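Local coordinates for 1-acyl-sn-glycerol-3-phosphate acyltransferase (PDB 5KYM), which catalyses transfer of an acyl chain to the sn-2 hydroxyl of 1-acyl-sn-glycerol 3-phosphate (lysophosphatidic acid), yielding phosphatidic acid at the membrane, at residues K47-F52 against V97-F102; K43-E48 against N115-Y120; P91-F96 against L184-W189. All coordinates share one frame; numbering follows the deposited sequence.

Interaction 1 (K47-F52 against V97-F102); sequences KEIEKF and VATGAF. With DD9 (nonane), chain F.
The second helix of the N-terminal two-helix motif meets the acyltransferase domain here: Ile-49 and Glu-50, on helix 38-59, pack against Thr-99 in the loop that follows helix 89-96. The contact is small and involves methyl and methylene groups. Thr-99 turns its CB toward the helix, and its OG1 lies between the backbone N and the carbonyl carbon (chi1 57°), which swings CG2 away from its own carbonyl and into the contact. This methyl comes within 3.8 Å of Ile-49 CG2, the two side chains crossing obliquely, and within 4.0 Å of Glu-50 CB. Threonine suits such a partly exposed loop position because it offers a methyl to the helix while keeping a hydroxyl. Glu-50 likewise touches only with the aliphatic base of its chain, its extended carboxylate arm running on toward a weak, long ion pair with Lys-54.

The helix that carries Ile-49 also forms one wall of the site holding a nonane molecule, flanked by helix 2-34. Phe-52 lays one ring face against the alkane, with CD2 3.2 Å from nonane C5 and CE2 3.5 Å from nonane C7; a flat, apolar ring suits a hydrocarbon chain. From the loop side, Phe-102 CZ approaches the other end of the alkane, 4.1 Å from C9, and does so with the ring edge. One turn before Phe-52, the buried carboxylate of Glu-48 is gripped at both oxygens. OE2 accepts Lys-51 NZ through its syn lone pair at 2.7 Å, a salt bridge across one helical turn, and OE1 is hydrogen-bonded to Tyr-24 OH of helix 2-34.

Interaction 2 (K43-E48 against N115-Y120); sequences KYVLKE and NWYIRY. With DD9 (nonane), chain F.
Val-45 of helix 38-59 presses its CG1 methyl onto the face of the Tyr-120 ring, and this is the tight part of the contact. CG1 stands 3.5 Å from the ring centroid and 13° off its normal, a CH-pi contact over the centre. With CG1 anti to the backbone N (chi1 179°), the second branch, CG2, lies over the hydroxyl end of the same face, 3.4 Å from Tyr-120 OH. A beta-branched valine suits the place, being short enough to let the ring come close to the helix while giving it two methyls. The same CG1 also meets the edge of Tyr-117, 3.9 Å from its CE1.

Away from this knot the packing slackens: Leu-46 CD2 reaches the edge of Tyr-120 at CE1, 4.5 Å away, and the neighbouring lysines, Lys-43 and Lys-47, are exposed. The two helix segments cross at -121°, their axes 11.8 Å apart, a distance bridged by the tyrosine rings.

The ring of Tyr-117 stands face-on to the nonane, with C4 3.4 Å above the ring centre, and its OH is hydrogen-bonded to Gly-25 O of helix 2-34. Losing ring and hydroxyl together to an alanine is likely to leave Gly-25 O without this partner and open a gap between Val-45 and the alkane. Together with Tyr-20, Tyr-24, Val-28 and Phe-52, and with Glu-48 at the border, the ring lines a largely apolar pocket between the two-helix motif and the acyltransferase domain, an arrangement consistent with a site for a lipid chain.

Interaction 3 (P91-F96 against L184-W189); sequences PLILGF and LPVSIW
Ile-188 of strand 183-189 points its side chain at helix 89-96 and meets Leu-92 and Ile-93, one helical position apart. From CB, which faces the helix, the side chain divides. The CG2 branch meets Leu-92 CD2 at 3.6 Å, while CG1, set anti to the carbonyl carbon (chi1 -64°), passes the same methyl at 4.0 Å. Beyond CG1 the chain is fully extended, and its tip, CD1, wedges between the two helix residues: it lies 4.0 Å from Leu-92 CD2 and 3.7 Å from Ile-93 CD1. Leu-92 and Ile-188 reach toward each other tip to tip, whereas Ile-93 crosses at about a right angle. The CB of Ile-93 does not aim at the strand, but the bend at its second torsion (chi2 -63°) brings CD1 in, where it also reaches Val-186 CG1 at 4.3 Å.

In the fold, this is a helix laid on one face of the five-stranded mixed sheet. The strand runs between strand 79-82 and strand 207-211, and the helix begins at the aspartate of the HX4D motif that marks these acyltransferases. Helix and strand segments run at 123° to each other, 10.9 Å apart. Ser-187 and Trp-189 turn the other way, so this strand is covered on both faces, by helix 89-96 on one and helix 223-243 on the other.

Leucine, isoleucine and valine suit this interior because their branched ends interlock without bringing a polar atom. No hydrogen bond joins the segments, which implies that the buried contact is held by hydrocarbon packing and exclusion of water.

In the fold
From the N terminus, helix 38-59 opens interaction 2 at 43-48 and, a turn later, interaction 1 at 47-52, the two sharing Lys-47 and Glu-48. Helix 89-96 then opens interaction 3. The loop directly after it closes interaction 1, helix 114-120 closes interaction 2, and strand 183-189 closes interaction 3. Interaction 1 closes the shorter loop inside that of interaction 2, while interaction 3 crosses both. Interactions 1 and 2 both touch the nonane. Interactions 2 and 3 do not touch, but interaction 1 touches both: Thr-99 OG1 lies 3.4 Å from Leu-46 CD2, and Ala-98 N makes a probable hydrogen bond to Ile-93 O. Helix 38-59 is thus tied through that loop and helix 89-96 to the central sheet.

Interaction 1 (K47-F52 against V97-F102)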
loop_
_atom_site.group_PDB
_atom_site.type_symbol
_atom_site.label_atom_id
_atom_site.label_comp_id
_atom_site.label_asym_id
_atom_site.label_seq_id
_atom_site.Cartn_x
_atom_site.Cartn_y
_atom_site.Cartn_z
ATOM N N LYS A 47 -12.068 -9.007 -0.301
ATOM C CA LYS A 47 -12.347 -8.705 -1.689
ATOM C C LYS A 47 -12.893 -7.311 -1.745
ATOM O O LYS A 47 -12.499 -6.554 -2.608
ATOM C CB LYS A 47 -13.319 -9.736 -2.272
ATOM C CG LYS A 47 -13.492 -9.732 -3.770
ATOM C CD LYS A 47 -12.196 -10.124 -4.488
ATOM C CE LYS A 47 -12.055 -9.382 -5.805
ATOM N NZ LYS A 47 -13.293 -9.563 -6.665
ATOM N N GLU A 48 -13.739 -6.939 -0.786
ATOM C CA GLU A 48 -14.322 -5.579 -0.727
ATOM C C GLU A 48 -13.312 -4.453 -0.576
ATOM O O GLU A 48 -13.560 -3.356 -1.069
ATOM C CB GLU A 48 -15.362 -5.464 0.407
ATOM C CG GLU A 48 -16.699 -6.139 0.174
ATOM C CD GLU A 48 -17.287 -5.728 -1.145
ATOM O OE1 GLU A 48 -17.371 -4.480 -1.423
ATOM O OE2 GLU A 48 -17.572 -6.683 -1.933
ATOM N N ILE A 49 -12.247 -4.739 0.167
ATOM C CA ILE A 49 -11.102 -3.871 0.376
ATOM C C ILE A 49 -10.372 -3.687 -0.913
ATOM O O ILE A 49 -10.036 -2.575 -1.278
ATOM C CB ILE A 49 -10.105 -4.478 1.434
ATOM C CG1 ILE A 49 -10.769 -4.431 2.819
ATOM C CG2 ILE A 49 -8.717 -3.783 1.449
ATOM C CD1 ILE A 49 -10.079 -5.289 3.866
ATOM N N GLU A 50 -10.058 -4.788 -1.573
ATOM C CA GLU A 50 -9.410 -4.756 -2.860
ATOM C C GLU A 50 -10.282 -3.873 -3.823
ATOM O O GLU A 50 -9.773 -2.981 -4.502
ATOM C CB GLU A 50 -9.191 -6.184 -3.331
ATOM C CG GLU A 50 -8.823 -6.321 -4.807
ATOM C CD GLU A 50 -8.609 -7.743 -5.265
ATOM O OE1 GLU A 50 -9.334 -8.621 -4.802
ATOM O OE2 GLU A 50 -7.727 -8.006 -6.112
ATOM N N LYS A 51 -11.599 -4.084 -3.818
ATOM C CA LYS A 51 -12.478 -3.317 -4.685
ATOM C C LYS A 51 -12.389 -1.849 -4.339
ATOM O O LYS A 51 -12.442 -1.020 -5.193
ATOM C CB LYS A 51 -13.909 -3.804 -4.597
ATOM C CG LYS A 51 -14.040 -5.243 -5.094
ATOM C CD LYS A 51 -15.244 -6.005 -4.510
ATOM C CE LYS A 51 -16.508 -5.678 -5.258
ATOM N NZ LYS A 51 -17.692 -5.552 -4.412
ATOM N N PHE A 52 -12.241 -1.519 -3.071
ATOM C CA PHE A 52 -12.068 -0.125 -2.657
ATOM C C PHE A 52 -10.788 0.462 -3.249
ATOM O O PHE A 52 -10.794 1.552 -3.854
ATOM C CB PHE A 52 -12.109 0.016 -1.139
ATOM C CG PHE A 52 -11.638 1.339 -0.659
ATOM C CD1 PHE A 52 -12.459 2.465 -0.767
ATOM C CD2 PHE A 52 -10.354 1.500 -0.110
ATOM C CE1 PHE A 52 -11.962 3.710 -0.345
ATOM C CE2 PHE A 52 -9.903 2.738 0.323
ATOM C CZ PHE A 52 -10.698 3.832 0.207
ATOM N N VAL A 97 -2.191 -5.116 -5.678
ATOM C CA VAL A 97 -1.061 -5.997 -5.339
ATOM C C VAL A 97 -1.432 -6.943 -4.199
ATOM O O VAL A 97 -1.286 -8.153 -4.336
ATOM C CB VAL A 97 0.143 -5.172 -4.907
ATOM C CG1 VAL A 97 1.328 -6.070 -4.563
ATOM C CG2 VAL A 97 0.449 -4.089 -5.935
ATOM N N ALA A 98 -1.931 -6.401 -3.090
ATOM C CA ALA A 98 -2.094 -7.163 -1.874
ATOM C C ALA A 98 -2.918 -6.463 -0.800
ATOM O O ALA A 98 -2.717 -5.292 -0.565
ATOM C CB ALA A 98 -0.702 -7.445 -1.348
ATOM N N THR A 99 -3.805 -7.183 -0.134
ATOM C CA THR A 99 -4.544 -6.611 0.944
ATOM C C THR A 99 -3.962 -7.048 2.233
ATOM O O THR A 99 -4.590 -7.793 3.016
ATOM C CB THR A 99 -6.034 -6.945 0.923
ATOM O OG1 THR A 99 -6.258 -8.345 0.918
ATOM C CG2 THR A 99 -6.624 -6.424 -0.284
ATOM N N GLY A 100 -2.795 -6.460 2.510
ATOM C CA GLY A 100 -2.031 -6.699 3.729
ATOM C C GLY A 100 -2.018 -5.605 4.787
ATOM O O GLY A 100 -2.511 -4.474 4.612
ATOM N N ALA A 101 -1.415 -5.993 5.897
ATOM C CA ALA A 101 -1.059 -5.096 6.991
ATOM C C ALA A 101 -0.145 -3.939 6.584
ATOM O O ALA A 101 0.646 -4.031 5.695
ATOM C CB ALA A 101 -0.354 -5.912 8.043
ATOM N N PHE A 102 -0.259 -2.842 7.274
ATOM C CA PHE A 102 0.647 -1.743 7.098
ATOM C C PHE A 102 0.883 -1.051 8.433
ATOM O O PHE A 102 0.286 -1.435 9.418
ATOM C CB PHE A 102 0.281 -0.831 5.928
ATOM C CG PHE A 102 -1.017 -0.103 6.030
ATOM C CD1 PHE A 102 -2.170 -0.653 5.556
ATOM C CD2 PHE A 102 -1.061 1.218 6.492
ATOM C CE1 PHE A 102 -3.410 0.056 5.681
ATOM C CE2 PHE A 102 -2.257 1.962 6.554
ATOM C CZ PHE A 102 -3.438 1.385 6.154
HETATM C C1 DD9 F . -15.908 -1.641 1.663
HETATM C C2 DD9 F . -14.783 -1.553 2.681
HETATM C C3 DD9 F . -13.761 -0.549 2.190
HETATM C C4 DD9 F . -12.664 -0.389 3.230
HETATM C C5 DD9 F . -11.454 0.318 2.612
HETATM C C6 DD9 F . -10.308 0.274 3.615
HETATM C C7 DD9 F . -9.184 1.287 3.399
HETATM C C8 DD9 F . -8.087 0.985 4.443
HETATM C C9 DD9 F . -7.195 2.204 4.707
#

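Interaction 2 (K43-E48 against N115-Y120)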
loop_
_atom_site.group_PDB
_atom_site.type_symbol
_atom_site.label_atom_id
_atom_site.label_comp_id
_atom_site.label_asym_id
_atom_site.label_seq_id
_atom_site.Cartn_x
_atom_site.Cartn_y
_atom_site.Cartn_z
ATOM N N LYS A 43 -12.820 -13.919 2.947
ATOM C CA LYS A 43 -12.649 -13.696 1.521
ATOM C C LYS A 43 -13.486 -12.473 1.123
ATOM O O LYS A 43 -13.020 -11.621 0.377
ATOM C CB LYS A 43 -13.065 -14.900 0.681
ATOM C CG LYS A 43 -12.001 -15.848 0.203
ATOM C CD LYS A 43 -12.583 -17.167 -0.358
ATOM C CE LYS A 43 -13.454 -17.029 -1.631
ATOM N NZ LYS A 43 -12.644 -16.990 -2.898
ATOM N N TYR A 44 -14.713 -12.397 1.632
ATOM C CA TYR A 44 -15.645 -11.326 1.307
ATOM C C TYR A 44 -15.082 -10.001 1.732
ATOM O O TYR A 44 -15.010 -9.106 0.916
ATOM C CB TYR A 44 -17.002 -11.573 1.987
ATOM C CG TYR A 44 -17.923 -10.406 2.035
ATOM C CD1 TYR A 44 -18.496 -9.925 0.902
ATOM C CD2 TYR A 44 -18.256 -9.807 3.238
ATOM C CE1 TYR A 44 -19.386 -8.868 0.935
ATOM C CE2 TYR A 44 -19.145 -8.731 3.290
ATOM C CZ TYR A 44 -19.688 -8.249 2.119
ATOM O OH TYR A 44 -20.561 -7.189 2.103
ATOM N N VAL A 45 -14.654 -9.877 2.986
ATOM C CA VAL A 45 -14.157 -8.595 3.476
ATOM C C VAL A 45 -12.919 -8.195 2.687
ATOM O O VAL A 45 -12.788 -7.021 2.266
ATOM C CB VAL A 45 -13.755 -8.603 4.965
ATOM C CG1 VAL A 45 -13.231 -7.208 5.388
ATOM C CG2 VAL A 45 -14.922 -8.995 5.836
ATOM N N LEU A 46 -12.020 -9.167 2.511
ATOM C CA LEU A 46 -10.799 -8.908 1.764
ATOM C C LEU A 46 -11.063 -8.445 0.341
ATOM O O LEU A 46 -10.373 -7.581 -0.162
ATOM C CB LEU A 46 -9.831 -10.114 1.786
ATOM C CG LEU A 46 -9.039 -10.262 3.096
ATOM C CD1 LEU A 46 -8.078 -11.393 2.982
ATOM C CD2 LEU A 46 -8.278 -8.997 3.550
ATOM N N LYS A 47 -12.068 -9.007 -0.301
ATOM C CA LYS A 47 -12.347 -8.705 -1.689
ATOM C C LYS A 47 -12.893 -7.311 -1.745
ATOM O O LYS A 47 -12.499 -6.554 -2.608
ATOM C CB LYS A 47 -13.319 -9.736 -2.272
ATOM C CG LYS A 47 -13.492 -9.732 -3.770
ATOM C CD LYS A 47 -12.196 -10.124 -4.488
ATOM C CE LYS A 47 -12.055 -9.382 -5.805
ATOM N NZ LYS A 47 -13.293 -9.563 -6.665
ATOM N N GLU A 48 -13.739 -6.939 -0.786
ATOM C CA GLU A 48 -14.322 -5.579 -0.727
ATOM C C GLU A 48 -13.312 -4.453 -0.576
ATOM O O GLU A 48 -13.560 -3.356 -1.069
ATOM C CB GLU A 48 -15.362 -5.464 0.407
ATOM C CG GLU A 48 -16.699 -6.139 0.174
ATOM C CD GLU A 48 -17.287 -5.728 -1.145
ATOM O OE1 GLU A 48 -17.371 -4.480 -1.423
ATOM O OE2 GLU A 48 -17.572 -6.683 -1.933
ATOM N N ASN A 115 -9.943 3.105 10.838
ATOM C CA ASN A 115 -9.413 2.291 11.938
ATOM C C ASN A 115 -9.916 0.845 11.895
ATOM O O ASN A 115 -9.139 -0.097 12.143
ATOM C CB ASN A 115 -9.723 2.907 13.302
ATOM C CG ASN A 115 -11.182 3.244 13.455
ATOM O OD1 ASN A 115 -11.850 3.588 12.466
ATOM N ND2 ASN A 115 -11.704 3.129 14.668
ATOM N N TRP A 116 -11.192 0.663 11.578
ATOM C CA TRP A 116 -11.759 -0.687 11.491
ATOM C C TRP A 116 -11.041 -1.424 10.404
ATOM O O TRP A 116 -10.720 -2.584 10.541
ATOM C CB TRP A 116 -13.247 -0.752 11.123
ATOM C CG TRP A 116 -14.144 0.146 11.809
ATOM C CD1 TRP A 116 -14.057 0.550 13.077
ATOM C CD2 TRP A 116 -15.313 0.746 11.254
ATOM N NE1 TRP A 116 -15.092 1.385 13.368
ATOM C CE2 TRP A 116 -15.895 1.517 12.271
ATOM C CE3 TRP A 116 -15.931 0.705 9.986
ATOM C CZ2 TRP A 116 -17.084 2.266 12.083
ATOM C CZ3 TRP A 116 -17.127 1.453 9.783
ATOM C CH2 TRP A 116 -17.686 2.220 10.843
ATOM N N TYR A 117 -10.816 -0.777 9.282
ATOM C CA TYR A 117 -10.164 -1.492 8.213
ATOM C C TYR A 117 -8.657 -1.684 8.426
ATOM O O TYR A 117 -8.130 -2.761 8.094
ATOM C CB TYR A 117 -10.612 -0.935 6.869
ATOM C CG TYR A 117 -11.970 -1.499 6.501
ATOM C CD1 TYR A 117 -12.082 -2.764 5.941
ATOM C CD2 TYR A 117 -13.099 -0.811 6.755
ATOM C CE1 TYR A 117 -13.291 -3.305 5.618
ATOM C CE2 TYR A 117 -14.319 -1.309 6.411
ATOM C CZ TYR A 117 -14.418 -2.562 5.869
ATOM O OH TYR A 117 -15.672 -3.044 5.520
ATOM N N ILE A 118 -7.981 -0.726 9.060
ATOM C CA ILE A 118 -6.570 -0.933 9.431
ATOM C C ILE A 118 -6.415 -2.113 10.354
ATOM O O ILE A 118 -5.505 -2.898 10.190
ATOM C CB ILE A 118 -5.937 0.288 10.132
ATOM C CG1 ILE A 118 -5.870 1.477 9.164
ATOM C CG2 ILE A 118 -4.547 -0.072 10.647
ATOM C CD1 ILE A 118 -5.269 2.757 9.694
ATOM N N ARG A 119 -7.288 -2.191 11.355
ATOM C CA ARG A 119 -7.338 -3.324 12.257
ATOM C C ARG A 119 -7.660 -4.602 11.517
ATOM O O ARG A 119 -6.967 -5.574 11.721
ATOM C CB ARG A 119 -8.353 -3.103 13.357
ATOM C CG ARG A 119 -7.846 -2.224 14.487
ATOM C CD ARG A 119 -8.615 -2.468 15.828
ATOM N NE ARG A 119 -9.905 -1.763 15.810
ATOM C CZ ARG A 119 -10.053 -0.432 15.887
ATOM N NH1 ARG A 119 -8.993 0.395 16.043
ATOM N NH2 ARG A 119 -11.276 0.089 15.805
ATOM N N TYR A 120 -8.662 -4.614 10.633
ATOM C CA TYR A 120 -9.011 -5.853 9.933
ATOM C C TYR A 120 -7.821 -6.390 9.148
ATOM O O TYR A 120 -7.576 -7.595 9.160
ATOM C CB TYR A 120 -10.197 -5.694 8.993
ATOM C CG TYR A 120 -10.820 -7.026 8.581
ATOM C CD1 TYR A 120 -10.283 -7.765 7.578
ATOM C CD2 TYR A 120 -11.983 -7.500 9.198
ATOM C CE1 TYR A 120 -10.835 -8.986 7.193
ATOM C CE2 TYR A 120 -12.557 -8.694 8.821
ATOM C CZ TYR A 120 -11.977 -9.454 7.818
ATOM O OH TYR A 120 -12.479 -10.688 7.399
HETATM C C1 DD9 F . -15.908 -1.641 1.663
HETATM C C2 DD9 F . -14.783 -1.553 2.681
HETATM C C3 DD9 F . -13.761 -0.549 2.190
HETATM C C4 DD9 F . -12.664 -0.389 3.230
HETATM C C5 DD9 F . -11.454 0.318 2.612
HETATM C C6 DD9 F . -10.308 0.274 3.615
HETATM C C7 DD9 F . -9.184 1.287 3.399
HETATM C C8 DD9 F . -8.087 0.985 4.443
HETATM C C9 DD9 F . -7.195 2.204 4.707
#

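Interaction 3 (P91-F96 against L184-W189)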
loop_
_atom_site.group_PDB
_atom_site.type_symbol
_atom_site.label_atom_id
_atom_site.label_comp_id
_atom_site.label_asym_id
_atom_site.label_seq_id
_atom_site.Cartn_x
_atom_site.Cartn_y
_atom_site.Cartn_z
ATOM N N PRO A 91 -4.090 2.798 -0.951
ATOM C CA PRO A 91 -5.191 2.223 -1.741
ATOM C C PRO A 91 -4.698 1.534 -3.024
ATOM O O PRO A 91 -5.253 0.490 -3.424
ATOM C CB PRO A 91 -6.105 3.441 -2.080
ATOM C CG PRO A 91 -5.394 4.654 -1.573
ATOM C CD PRO A 91 -4.361 4.195 -0.540
ATOM N N LEU A 92 -3.680 2.119 -3.649
ATOM C CA LEU A 92 -3.069 1.534 -4.822
ATOM C C LEU A 92 -2.534 0.138 -4.526
ATOM O O LEU A 92 -2.941 -0.794 -5.204
ATOM C CB LEU A 92 -1.925 2.413 -5.330
ATOM C CG LEU A 92 -1.143 1.943 -6.536
ATOM C CD1 LEU A 92 -2.055 2.014 -7.702
ATOM C CD2 LEU A 92 0.065 2.788 -6.774
ATOM N N ILE A 93 -1.635 -0.039 -3.542
ATOM C CA ILE A 93 -1.092 -1.390 -3.253
ATOM C C ILE A 93 -2.290 -2.350 -2.887
ATOM O O ILE A 93 -2.300 -3.516 -3.309
ATOM C CB ILE A 93 -0.068 -1.439 -2.101
ATOM C CG1 ILE A 93 1.057 -0.410 -2.164
ATOM C CG2 ILE A 93 0.539 -2.813 -1.967
ATOM C CD1 ILE A 93 1.968 -0.525 -3.330
ATOM N N LEU A 94 -3.267 -1.847 -2.102
ATOM C CA LEU A 94 -4.400 -2.668 -1.620
ATOM C C LEU A 94 -5.209 -3.216 -2.792
ATOM O O LEU A 94 -5.522 -4.398 -2.845
ATOM C CB LEU A 94 -5.311 -1.873 -0.689
ATOM C CG LEU A 94 -4.842 -1.624 0.760
ATOM C CD1 LEU A 94 -5.736 -0.747 1.625
ATOM C CD2 LEU A 94 -4.684 -2.960 1.439
ATOM N N GLY A 95 -5.487 -2.352 -3.749
ATOM C CA GLY A 95 -6.336 -2.699 -4.867
ATOM C C GLY A 95 -5.681 -3.455 -5.996
ATOM O O GLY A 95 -6.362 -4.094 -6.783
ATOM N N PHE A 96 -4.362 -3.414 -6.076
ATOM C CA PHE A 96 -3.674 -3.956 -7.234
ATOM C C PHE A 96 -2.502 -4.861 -6.943
ATOM O O PHE A 96 -1.854 -5.315 -7.871
ATOM C CB PHE A 96 -3.177 -2.780 -8.084
ATOM C CG PHE A 96 -4.283 -1.976 -8.704
ATOM C CD1 PHE A 96 -4.852 -2.367 -9.899
ATOM C CD2 PHE A 96 -4.731 -0.853 -8.111
ATOM C CE1 PHE A 96 -5.851 -1.660 -10.472
ATOM C CE2 PHE A 96 -5.739 -0.119 -8.699
ATOM C CZ PHE A 96 -6.280 -0.516 -9.889
ATOM N N LEU A 184 8.565 -8.563 -1.927
ATOM C CA LEU A 184 7.996 -8.428 -3.291
ATOM C C LEU A 184 8.219 -6.959 -3.640
ATOM O O LEU A 184 7.440 -6.114 -3.215
ATOM C CB LEU A 184 6.502 -8.819 -3.357
ATOM C CG LEU A 184 5.785 -8.562 -4.680
ATOM C CD1 LEU A 184 6.377 -9.489 -5.690
ATOM C CD2 LEU A 184 4.282 -8.631 -4.683
ATOM N N PRO A 185 9.287 -6.649 -4.400
ATOM C CA PRO A 185 9.574 -5.262 -4.695
ATOM C C PRO A 185 8.568 -4.657 -5.645
ATOM O O PRO A 185 8.231 -5.321 -6.592
ATOM C CB PRO A 185 10.942 -5.318 -5.357
ATOM C CG PRO A 185 11.525 -6.561 -4.867
ATOM C CD PRO A 185 10.355 -7.507 -4.883
ATOM N N VAL A 186 8.127 -3.418 -5.388
ATOM C CA VAL A 186 7.113 -2.759 -6.216
ATOM C C VAL A 186 7.534 -1.354 -6.509
ATOM O O VAL A 186 8.011 -0.731 -5.633
ATOM C CB VAL A 186 5.751 -2.707 -5.506
ATOM C CG1 VAL A 186 4.785 -1.815 -6.250
ATOM C CG2 VAL A 186 5.204 -4.109 -5.425
ATOM N N SER A 187 7.326 -0.855 -7.716
ATOM C CA SER A 187 7.662 0.513 -8.030
ATOM C C SER A 187 6.379 1.217 -8.435
ATOM O O SER A 187 5.612 0.703 -9.269
ATOM C CB SER A 187 8.620 0.556 -9.195
ATOM O OG SER A 187 9.735 -0.283 -9.016
ATOM N N ILE A 188 6.151 2.398 -7.860
ATOM C CA ILE A 188 4.925 3.182 -8.051
ATOM C C ILE A 188 5.327 4.466 -8.755
ATOM O O ILE A 188 6.271 5.172 -8.288
ATOM C CB ILE A 188 4.355 3.598 -6.709
ATOM C CG1 ILE A 188 3.933 2.363 -5.889
ATOM C CG2 ILE A 188 3.173 4.554 -6.905
ATOM C CD1 ILE A 188 3.336 2.657 -4.513
ATOM N N TRP A 189 4.666 4.786 -9.874
ATOM C CA TRP A 189 4.846 6.087 -10.453
ATOM C C TRP A 189 3.575 6.738 -10.881
ATOM O O TRP A 189 2.826 6.147 -11.597
ATOM C CB TRP A 189 5.693 5.986 -11.669
ATOM C CG TRP A 189 6.002 7.372 -12.196
ATOM C CD1 TRP A 189 5.592 7.931 -13.328
ATOM C CD2 TRP A 189 6.800 8.350 -11.533
ATOM N NE1 TRP A 189 6.087 9.195 -13.442
ATOM C CE2 TRP A 189 6.824 9.489 -12.337
ATOM C CE3 TRP A 189 7.494 8.356 -10.313
ATOM C CZ2 TRP A 189 7.479 10.648 -11.974
ATOM C CZ3 TRP A 189 8.151 9.509 -9.944
ATOM C CH2 TRP A 189 8.132 10.646 -10.770
#